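Local coordinates for DNA methyltransferase (Nicotiana tabacum, PDB 4ONQ), which probably transfers methyl groups from S-adenosylmethionine to carbon 5 of cytosines in DNA, here as its catalytic domain with a bound inhibitor, at residues 186-191 / 205-210; 177-182 / 198-203. The protein carries 5 engineered substitutions. One frame throughout, in Å; residues are numbered along the deposited sequence.

Interaction 1 of 2, residues 186-191 / 205-210; sequences LGFPKN and KSLGNS. With SFG (sinefungin), chain C.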
ATOM      1  N   LEU A 186       0.815   5.431  -5.967  1.00 29.21           N
ATOM      2  CA  LEU A 186       1.125   4.544  -4.850  1.00 33.61           C
ATOM      3  C   LEU A 186       2.421   4.895  -4.112  1.00 35.52           C
ATOM      4  O   LEU A 186       2.722   4.301  -3.081  1.00 38.12           O
ATOM      5  CB  LEU A 186       1.158   3.090  -5.320  1.00 29.69           C
ATOM      6  CG  LEU A 186      -0.212   2.563  -5.756  1.00 34.19           C
ATOM      7  CD1 LEU A 186      -0.078   1.215  -6.423  1.00 29.03           C
ATOM      8  CD2 LEU A 186      -1.154   2.485  -4.554  1.00 33.13           C
ATOM      9  N   GLY A 187       3.181   5.858  -4.631  1.00 29.55           N
ATOM     10  CA  GLY A 187       4.399   6.298  -3.971  1.00 28.87           C
ATOM     11  C   GLY A 187       5.657   5.560  -4.402  1.00 37.27           C
ATOM     12  O   GLY A 187       6.683   5.614  -3.726  1.00 39.18           O
ATOM     13  N   PHE A 188       5.581   4.864  -5.529  1.00 29.06           N
ATOM     14  CA  PHE A 188       6.731   4.134  -6.047  1.00 28.37           C
ATOM     15  C   PHE A 188       7.544   5.000  -6.993  1.00 28.89           C
ATOM     16  O   PHE A 188       7.004   5.893  -7.644  1.00 39.98           O
ATOM     17  CB  PHE A 188       6.283   2.842  -6.740  1.00 27.91           C
ATOM     18  CG  PHE A 188       5.874   1.758  -5.781  1.00 30.30           C
ATOM     19  CD1 PHE A 188       6.830   0.944  -5.185  1.00 27.99           C
ATOM     20  CD2 PHE A 188       4.538   1.561  -5.460  1.00 30.25           C
ATOM     21  CE1 PHE A 188       6.452  -0.056  -4.294  1.00 40.49           C
ATOM     22  CE2 PHE A 188       4.158   0.571  -4.571  1.00 27.47           C
ATOM     23  CZ  PHE A 188       5.113  -0.241  -3.991  1.00 32.71           C
ATOM     24  N   PRO A 189       8.859   4.751  -7.058  1.00 34.54           N
ATOM     25  CA  PRO A 189       9.673   5.495  -8.022  1.00 34.29           C
ATOM     26  C   PRO A 189       9.275   5.124  -9.440  1.00 36.23           C
ATOM     27  O   PRO A 189       8.824   4.008  -9.684  1.00 40.01           O
ATOM     28  CB  PRO A 189      11.095   5.018  -7.724  1.00 30.76           C
ATOM     29  CG  PRO A 189      10.919   3.673  -7.089  1.00 33.65           C
ATOM     30  CD  PRO A 189       9.648   3.763  -6.303  1.00 29.51           C
ATOM     31  N   LYS A 190       9.422   6.057 -10.364  1.00 40.91           N
ATOM     32  CA  LYS A 190       9.010   5.815 -11.736  1.00 38.69           C
ATOM     33  C   LYS A 190       9.851   4.727 -12.396  1.00 39.50           C
ATOM     34  O   LYS A 190      11.082   4.720 -12.268  1.00 31.49           O
ATOM     35  CB  LYS A 190       9.068   7.097 -12.559  1.00 39.22           C
ATOM     36  CG  LYS A 190       8.676   6.875 -13.999  1.00 43.08           C
ATOM     37  CD  LYS A 190       8.495   8.165 -14.749  1.00 46.82           C
ATOM     38  CE  LYS A 190       8.081   7.886 -16.177  1.00 55.05           C
ATOM     39  NZ  LYS A 190       7.605   9.120 -16.859  1.00 68.00           N
ATOM     40  N   ASN A 191       9.157   3.836 -13.104  1.00 33.90           N
ATOM     41  CA  ASN A 191       9.732   2.681 -13.799  1.00 33.40           C
ATOM     42  C   ASN A 191      10.050   1.524 -12.860  1.00 33.74           C
ATOM     43  O   ASN A 191      10.685   0.547 -13.254  1.00 35.48           O
ATOM     44  CB  ASN A 191      10.951   3.052 -14.660  1.00 34.03           C
ATOM     45  CG  ASN A 191      10.585   3.915 -15.860  1.00 34.59           C
ATOM     46  OD1 ASN A 191       9.428   3.965 -16.278  1.00 37.68           O
ATOM     47  ND2 ASN A 191      11.574   4.595 -16.420  1.00 41.73           N
ATOM     48  N   LYS A 205      -1.510  -5.730 -12.071  1.00 44.48           N
ATOM     49  CA  LYS A 205      -1.805  -6.619 -11.006  1.00 38.94           C
ATOM     50  C   LYS A 205      -0.892  -6.462  -9.817  1.00 42.66           C
ATOM     51  O   LYS A 205      -1.326  -6.497  -8.718  1.00 39.56           O
ATOM     52  CB  LYS A 205      -1.785  -8.024 -11.542  1.00 48.19           C
ATOM     53  CG  LYS A 205      -2.097  -9.081 -10.539  1.00 64.00           C
ATOM     54  CD  LYS A 205      -1.853 -10.464 -11.086  1.00 75.56           C
ATOM     55  CE  LYS A 205      -2.388 -11.570 -10.197  1.00 79.16           C
ATOM     56  NZ  LYS A 205      -1.472 -12.015  -9.133  1.00 72.91           N
ATOM     57  N   SER A 206       0.380  -6.259 -10.044  1.00 34.72           N
ATOM     58  CA  SER A 206       1.316  -6.060  -8.943  1.00 29.51           C
ATOM     59  C   SER A 206       1.134  -4.705  -8.255  1.00 33.46           C
ATOM     60  O   SER A 206       1.288  -4.593  -7.037  1.00 36.87           O
ATOM     61  CB  SER A 206       2.763  -6.230  -9.420  1.00 29.70           C
ATOM     62  OG  SER A 206       3.039  -7.588  -9.743  1.00 40.24           O
ATOM     63  N   LEU A 207       0.803  -3.677  -9.031  1.00 29.41           N
ATOM     64  CA  LEU A 207       0.570  -2.358  -8.452  1.00 27.70           C
ATOM     65  C   LEU A 207      -0.751  -2.333  -7.684  1.00 32.03           C
ATOM     66  O   LEU A 207      -0.820  -1.860  -6.544  1.00 37.76           O
ATOM     67  CB  LEU A 207       0.598  -1.284  -9.540  1.00 30.13           C
ATOM     68  CG  LEU A 207       1.979  -0.982 -10.137  1.00 28.50           C
ATOM     69  CD1 LEU A 207       1.860  -0.350 -11.534  1.00 28.94           C
ATOM     70  CD2 LEU A 207       2.751  -0.073  -9.216  1.00 27.26           C
ATOM     71  N   GLY A 208      -1.792  -2.868  -8.308  1.00 28.68           N
ATOM     72  CA  GLY A 208      -3.122  -2.903  -7.721  1.00 41.20           C
ATOM     73  C   GLY A 208      -3.186  -3.588  -6.371  1.00 40.22           C
ATOM     74  O   GLY A 208      -4.065  -3.297  -5.567  1.00 35.01           O
ATOM     75  N   ASN A 209      -2.245  -4.491  -6.118  1.00 34.01           N
ATOM     76  CA  ASN A 209      -2.222  -5.244  -4.872  1.00 36.54           C
ATOM     77  C   ASN A 209      -1.268  -4.682  -3.818  1.00 40.97           C
ATOM     78  O   ASN A 209      -1.164  -5.228  -2.730  1.00 42.65           O
ATOM     79  CB  ASN A 209      -1.886  -6.713  -5.156  1.00 39.12           C
ATOM     80  CG  ASN A 209      -3.035  -7.456  -5.833  1.00 43.67           C
ATOM     81  OD1 ASN A 209      -4.204  -7.176  -5.576  1.00 43.52           O
ATOM     82  ND2 ASN A 209      -2.703  -8.397  -6.707  1.00 40.83           N
ATOM     83  N   SER A 210      -0.593  -3.582  -4.131  1.00 36.32           N
ATOM     84  CA  SER A 210       0.504  -3.102  -3.293  1.00 34.01           C
ATOM     85  C   SER A 210       0.091  -2.209  -2.115  1.00 32.78           C
ATOM     86  O   SER A 210      -1.082  -1.881  -1.951  1.00 43.14           O
ATOM     87  CB  SER A 210       1.531  -2.368  -4.154  1.00 27.86           C
ATOM     88  OG  SER A 210       2.598  -1.910  -3.352  1.00 51.73           O
TER
HETATM   89  N   SFG C 700       2.832  -6.005  -0.063  1.00 66.26           N
HETATM   90  CA  SFG C 700       2.860  -6.086  -1.535  1.00 74.87           C
HETATM   91  C   SFG C 700       3.277  -4.709  -2.044  1.00 77.08           C
HETATM   92  O   SFG C 700       3.345  -3.779  -1.213  1.00 73.47           O
HETATM   93  OXT SFG C 700       3.590  -4.638  -3.251  1.00 87.12           O
HETATM   94  CB  SFG C 700       1.469  -6.531  -2.021  1.00 82.30           C
HETATM   95  CG  SFG C 700       1.352  -7.964  -1.506  1.00 80.74           C
HETATM   96  CD  SFG C 700       0.074  -8.800  -1.727  1.00 77.69           C
HETATM   97  NE  SFG C 700      -1.107  -8.231  -1.073  1.00 73.31           N
HETATM   98  C5' SFG C 700       0.530 -10.155  -1.153  1.00 74.51           C
HETATM   99  C4' SFG C 700       1.648 -10.444  -2.188  1.00 99.01           C
HETATM  100  O4' SFG C 700       1.226 -11.852  -1.878  1.00 99.72           O
HETATM  101  C3' SFG C 700       1.668 -10.816  -3.665  1.00 91.12           C
HETATM  102  O3' SFG C 700       2.997 -10.929  -4.146  1.00 95.69           O
HETATM  103  C2' SFG C 700       0.940 -12.101  -3.706  1.00 87.01           C
HETATM  104  O2' SFG C 700       1.105 -12.701  -4.995  1.00 72.91           O
HETATM  105  C1' SFG C 700       1.989 -12.709  -2.739  1.00100.98           C
HETATM  106  N9  SFG C 700       1.656 -14.128  -2.464  1.00 99.17           N
HETATM  107  C8  SFG C 700       0.605 -14.853  -2.808  1.00102.53           C
HETATM  108  N7  SFG C 700       0.747 -16.069  -2.285  1.00 99.00           N
HETATM  109  C5  SFG C 700       1.883 -16.097  -1.588  1.00 95.62           C
HETATM  110  C6  SFG C 700       2.480 -17.065  -0.883  1.00 88.34           C
HETATM  111  N6  SFG C 700       1.859 -18.241  -0.836  1.00 84.57           N
HETATM  112  N1  SFG C 700       3.644 -16.877  -0.248  1.00 82.53           N
HETATM  113  C2  SFG C 700       4.249 -15.623  -0.333  1.00 86.35           C
HETATM  114  N3  SFG C 700       3.606 -14.630  -1.077  1.00 94.72           N
HETATM  115  C4  SFG C 700       2.424 -14.881  -1.668  1.00 97.31           C
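Ser210 OG lies between the edge of the Phe188 ring and the carboxylate of sinefungin. On one side it lies at the ring edge, near the ring plane, 3.1 Å from Phe188 CZ. It lies 2.9 Å from sinefungin OXT and equally close to sinefungin O. The hydroxyl is placed there by a chi1 of -180°, with OG anti to the backbone N. The rest of the contact is mostly apolar. Leu186 CD1 packs against Leu207 at the end of its helix, 3.2 Å from Leu207 O and 4.1 Å from Leu207 CB. That carbonyl also accepts a bond from Ser210 N. Leu207 CD2 approaches the Phe188 ring obliquely. The ring also stacks on His192. With an alanine in place of Phe188, the Ser210 hydroxyl would probably lose its aromatic neighbour and His192 its stacking partner, opening a gap between Ser210 and Leu207. Gly187, with positive phi, ends helix 179-186 in a Schellman motif. Sinefungin NE gives Asn209 O a weak hydrogen bond. The leucine pair joins the two helix ends. Beside it, the slightly positive ring C-H groups probably suit the serine oxygen, set between the ring edge and the carboxylate.

Interaction 2 of 2, residues 177-182 / 198-203; sequences LEPDEV and ISRTDR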
ATOM      1  N   LEU A 177      -5.860   4.722 -16.201  1.00 26.81           N
ATOM      2  CA  LEU A 177      -4.529   5.150 -15.797  1.00 27.29           C
ATOM      3  C   LEU A 177      -3.460   4.287 -16.462  1.00 35.21           C
ATOM      4  O   LEU A 177      -3.610   3.069 -16.552  1.00 35.71           O
ATOM      5  CB  LEU A 177      -4.379   5.030 -14.283  1.00 28.60           C
ATOM      6  CG  LEU A 177      -5.327   5.893 -13.453  1.00 35.27           C
ATOM      7  CD1 LEU A 177      -5.420   5.336 -12.041  1.00 30.86           C
ATOM      8  CD2 LEU A 177      -4.856   7.348 -13.450  1.00 28.38           C
ATOM      9  N   GLU A 178      -2.385   4.914 -16.927  1.00 28.64           N
ATOM     10  CA  GLU A 178      -1.228   4.164 -17.401  1.00 29.38           C
ATOM     11  C   GLU A 178      -0.374   3.799 -16.183  1.00 32.57           C
ATOM     12  O   GLU A 178      -0.426   4.488 -15.163  1.00 39.22           O
ATOM     13  CB  GLU A 178      -0.432   4.984 -18.428  1.00 33.16           C
ATOM     14  CG  GLU A 178      -1.136   5.169 -19.782  1.00 34.71           C
ATOM     15  CD  GLU A 178      -1.291   3.866 -20.573  1.00 41.77           C
ATOM     16  OE1 GLU A 178      -0.323   3.070 -20.632  1.00 39.64           O
ATOM     17  OE2 GLU A 178      -2.387   3.638 -21.135  1.00 37.88           O
ATOM     18  N   PRO A 179       0.403   2.708 -16.279  1.00 33.77           N
ATOM     19  CA  PRO A 179       1.203   2.212 -15.151  1.00 38.16           C
ATOM     20  C   PRO A 179       2.107   3.240 -14.450  1.00 36.96           C
ATOM     21  O   PRO A 179       2.224   3.141 -13.235  1.00 41.31           O
ATOM     22  CB  PRO A 179       2.038   1.095 -15.786  1.00 37.32           C
ATOM     23  CG  PRO A 179       1.188   0.592 -16.895  1.00 29.26           C
ATOM     24  CD  PRO A 179       0.463   1.793 -17.433  1.00 33.28           C
ATOM     25  N   ASP A 180       2.721   4.186 -15.159  1.00 28.63           N
ATOM     26  CA  ASP A 180       3.545   5.197 -14.478  1.00 28.76           C
ATOM     27  C   ASP A 180       2.709   6.079 -13.532  1.00 36.44           C
ATOM     28  O   ASP A 180       3.156   6.438 -12.436  1.00 44.86           O
ATOM     29  CB  ASP A 180       4.352   6.052 -15.463  1.00 32.85           C
ATOM     30  CG  ASP A 180       3.477   6.924 -16.338  1.00 47.01           C
ATOM     31  OD1 ASP A 180       2.545   6.384 -16.967  1.00 43.37           O
ATOM     32  OD2 ASP A 180       3.717   8.153 -16.390  1.00 56.55           O
ATOM     33  N   GLU A 181       1.483   6.391 -13.950  1.00 30.86           N
ATOM     34  CA  GLU A 181       0.562   7.169 -13.125  1.00 30.80           C
ATOM     35  C   GLU A 181       0.186   6.404 -11.859  1.00 35.78           C
ATOM     36  O   GLU A 181       0.171   6.973 -10.762  1.00 44.02           O
ATOM     37  CB  GLU A 181      -0.679   7.569 -13.926  1.00 28.73           C
ATOM     38  CG  GLU A 181      -0.330   8.367 -15.170  1.00 29.38           C
ATOM     39  CD  GLU A 181      -1.500   8.585 -16.128  1.00 42.99           C
ATOM     40  OE1 GLU A 181      -2.432   7.746 -16.188  1.00 32.71           O
ATOM     41  OE2 GLU A 181      -1.472   9.609 -16.840  1.00 51.65           O
ATOM     42  N   VAL A 182      -0.102   5.113 -12.009  1.00 27.64           N
ATOM     43  CA  VAL A 182      -0.409   4.262 -10.863  1.00 29.93           C
ATOM     44  C   VAL A 182       0.803   4.173  -9.924  1.00 29.68           C
ATOM     45  O   VAL A 182       0.665   4.296  -8.709  1.00 35.67           O
ATOM     46  CB  VAL A 182      -0.840   2.835 -11.292  1.00 33.51           C
ATOM     47  CG1 VAL A 182      -1.179   1.986 -10.073  1.00 27.17           C
ATOM     48  CG2 VAL A 182      -2.018   2.889 -12.251  1.00 27.53           C
ATOM     49  N   ILE A 198       8.282  -8.321 -17.168  1.00 42.68           N
ATOM     50  CA  ILE A 198       6.917  -8.237 -16.660  1.00 40.14           C
ATOM     51  C   ILE A 198       5.982  -7.644 -17.718  1.00 40.59           C
ATOM     52  O   ILE A 198       6.336  -6.691 -18.409  1.00 49.38           O
ATOM     53  CB  ILE A 198       6.851  -7.426 -15.345  1.00 36.46           C
ATOM     54  CG1 ILE A 198       5.446  -7.503 -14.738  1.00 38.41           C
ATOM     55  CG2 ILE A 198       7.293  -5.988 -15.573  1.00 32.94           C
ATOM     56  CD1 ILE A 198       5.264  -6.676 -13.485  1.00 32.97           C
ATOM     57  N   SER A 199       4.800  -8.228 -17.874  1.00 36.97           N
ATOM     58  CA  SER A 199       3.842  -7.698 -18.831  1.00 40.06           C
ATOM     59  C   SER A 199       3.063  -6.533 -18.244  1.00 35.97           C
ATOM     60  O   SER A 199       3.066  -6.295 -17.028  1.00 33.50           O
ATOM     61  CB  SER A 199       2.862  -8.773 -19.282  1.00 36.47           C
ATOM     62  OG  SER A 199       1.971  -9.087 -18.233  1.00 45.87           O
ATOM     63  N   ARG A 200       2.387  -5.823 -19.131  1.00 33.77           N
ATOM     64  CA  ARG A 200       1.568  -4.675 -18.772  1.00 37.57           C
ATOM     65  C   ARG A 200       0.466  -5.061 -17.776  1.00 36.40           C
ATOM     66  O   ARG A 200       0.311  -4.433 -16.713  1.00 36.99           O
ATOM     67  CB  ARG A 200       0.983  -4.065 -20.052  1.00 42.47           C
ATOM     68  CG  ARG A 200      -0.142  -3.066 -19.844  1.00 53.26           C
ATOM     69  CD  ARG A 200      -0.576  -2.522 -21.197  1.00 55.88           C
ATOM     70  NE  ARG A 200      -1.860  -1.821 -21.156  1.00 53.86           N
ATOM     71  CZ  ARG A 200      -2.001  -0.524 -20.910  1.00 55.13           C
ATOM     72  NH1 ARG A 200      -0.930   0.221 -20.687  1.00 47.77           N
ATOM     73  NH2 ARG A 200      -3.211   0.022 -20.889  1.00 50.77           N
ATOM     74  N   THR A 201      -0.285  -6.112 -18.106  1.00 33.13           N
ATOM     75  CA  THR A 201      -1.390  -6.543 -17.241  1.00 38.90           C
ATOM     76  C   THR A 201      -0.877  -6.984 -15.874  1.00 32.59           C
ATOM     77  O   THR A 201      -1.528  -6.762 -14.852  1.00 32.64           O
ATOM     78  CB  THR A 201      -2.284  -7.657 -17.883  1.00 48.86           C
ATOM     79  OG1 THR A 201      -1.774  -8.952 -17.541  1.00 51.45           O
ATOM     80  CG2 THR A 201      -2.336  -7.498 -19.392  1.00 45.48           C
ATOM     81  N   ASP A 202       0.312  -7.578 -15.861  1.00 40.01           N
ATOM     82  CA  ASP A 202       0.960  -7.950 -14.607  1.00 38.93           C
ATOM     83  C   ASP A 202       1.486  -6.733 -13.849  1.00 38.83           C
ATOM     84  O   ASP A 202       1.560  -6.750 -12.622  1.00 33.77           O
ATOM     85  CB  ASP A 202       2.094  -8.950 -14.846  1.00 53.88           C
ATOM     86  CG  ASP A 202       1.639 -10.388 -14.728  1.00 59.02           C
ATOM     87  OD1 ASP A 202       0.584 -10.627 -14.107  1.00 60.47           O
ATOM     88  OD2 ASP A 202       2.342 -11.281 -15.248  1.00 59.97           O
ATOM     89  N   ARG A 203       1.878  -5.690 -14.576  1.00 38.77           N
ATOM     90  CA  ARG A 203       2.242  -4.432 -13.935  1.00 40.02           C
ATOM     91  C   ARG A 203       1.037  -3.966 -13.128  1.00 39.51           C
ATOM     92  O   ARG A 203       1.148  -3.644 -11.942  1.00 37.46           O
ATOM     93  CB  ARG A 203       2.592  -3.365 -14.973  1.00 36.49           C
ATOM     94  CG  ARG A 203       3.959  -3.475 -15.615  1.00 30.48           C
ATOM     95  CD  ARG A 203       4.710  -2.176 -15.367  1.00 48.15           C
ATOM     96  NE  ARG A 203       4.860  -1.314 -16.531  1.00 43.10           N
ATOM     97  CZ  ARG A 203       5.219  -0.037 -16.455  1.00 44.85           C
ATOM     98  NH1 ARG A 203       5.339   0.691 -17.563  1.00 42.91           N
ATOM     99  NH2 ARG A 203       5.446   0.517 -15.266  1.00 32.43           N
TER
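Pro179 presses CB onto one face of the Arg203 guanidinium, and this is the tight part of the contact. Pro179 CB lies over the centre of that face, 3.4 Å from Arg203 CZ. The arginine reaches this place through a chain bent at chi2 (-123°) and chi3, which brings its flat end round to the proline. Its charge is met elsewhere: NH2 forms a salt bridge with Glu183 and a hydrogen bond with Thr193. These partners probably fix the rotation of the group and so keep its face turned to Pro179. Tyr204, one residue further along the helix, also touches Pro179, which is buried.

The other side is looser and faces solvent. There Arg200 stretches out from CG to NE and passes Pro179 at about a right angle, its NH1 near Pro179 CD. The same NH1 donates to Glu178 OE1 at 2.9 Å in a salt bridge. The acceptor lies close to the guanidinium plane, and the oxygen is met on its syn side, 30° out of the carboxylate plane. A single hydrogen bond joins the two groups. Glu178 OE2 stays 3.7 Å from Arg200 NH2, and both residues are exposed.

Each segment carries the start of a helix. Glu178 is the N-cap of helix 179-186, and its N donates to Glu181 OE1, as in one half of a capping box. Ser199 is the N-cap of helix 200-208, where its OG accepts from Asp202 N. Pro179 is the first residue of the helix after its cap. The two helices probably correspond to motifs IX and X of cytosine-5 methyltransferases; the contact joins their N-terminal ends.

Overall arrangement
From the N terminus the segments come in the order 177-182, 186-191, 198-203 and 205-210. Interaction 2 closes the loop from 182 to 198, and interaction 1 the loop from 191 to 205. The two therefore cross. Together they join helix 179-186 to helix 200-208 at two levels: interaction 2 at the starts of both helices, interaction 1 at their ends. They meet where Leu207 CB packs on Val182 CG1 at 3.8 Å. Further on, a backbone bond between Leu186 and Val213 ties in helix 213-220. Only interaction 1 borders the sinefungin pocket, which Phe211, Ile240 and Glu261 help to form.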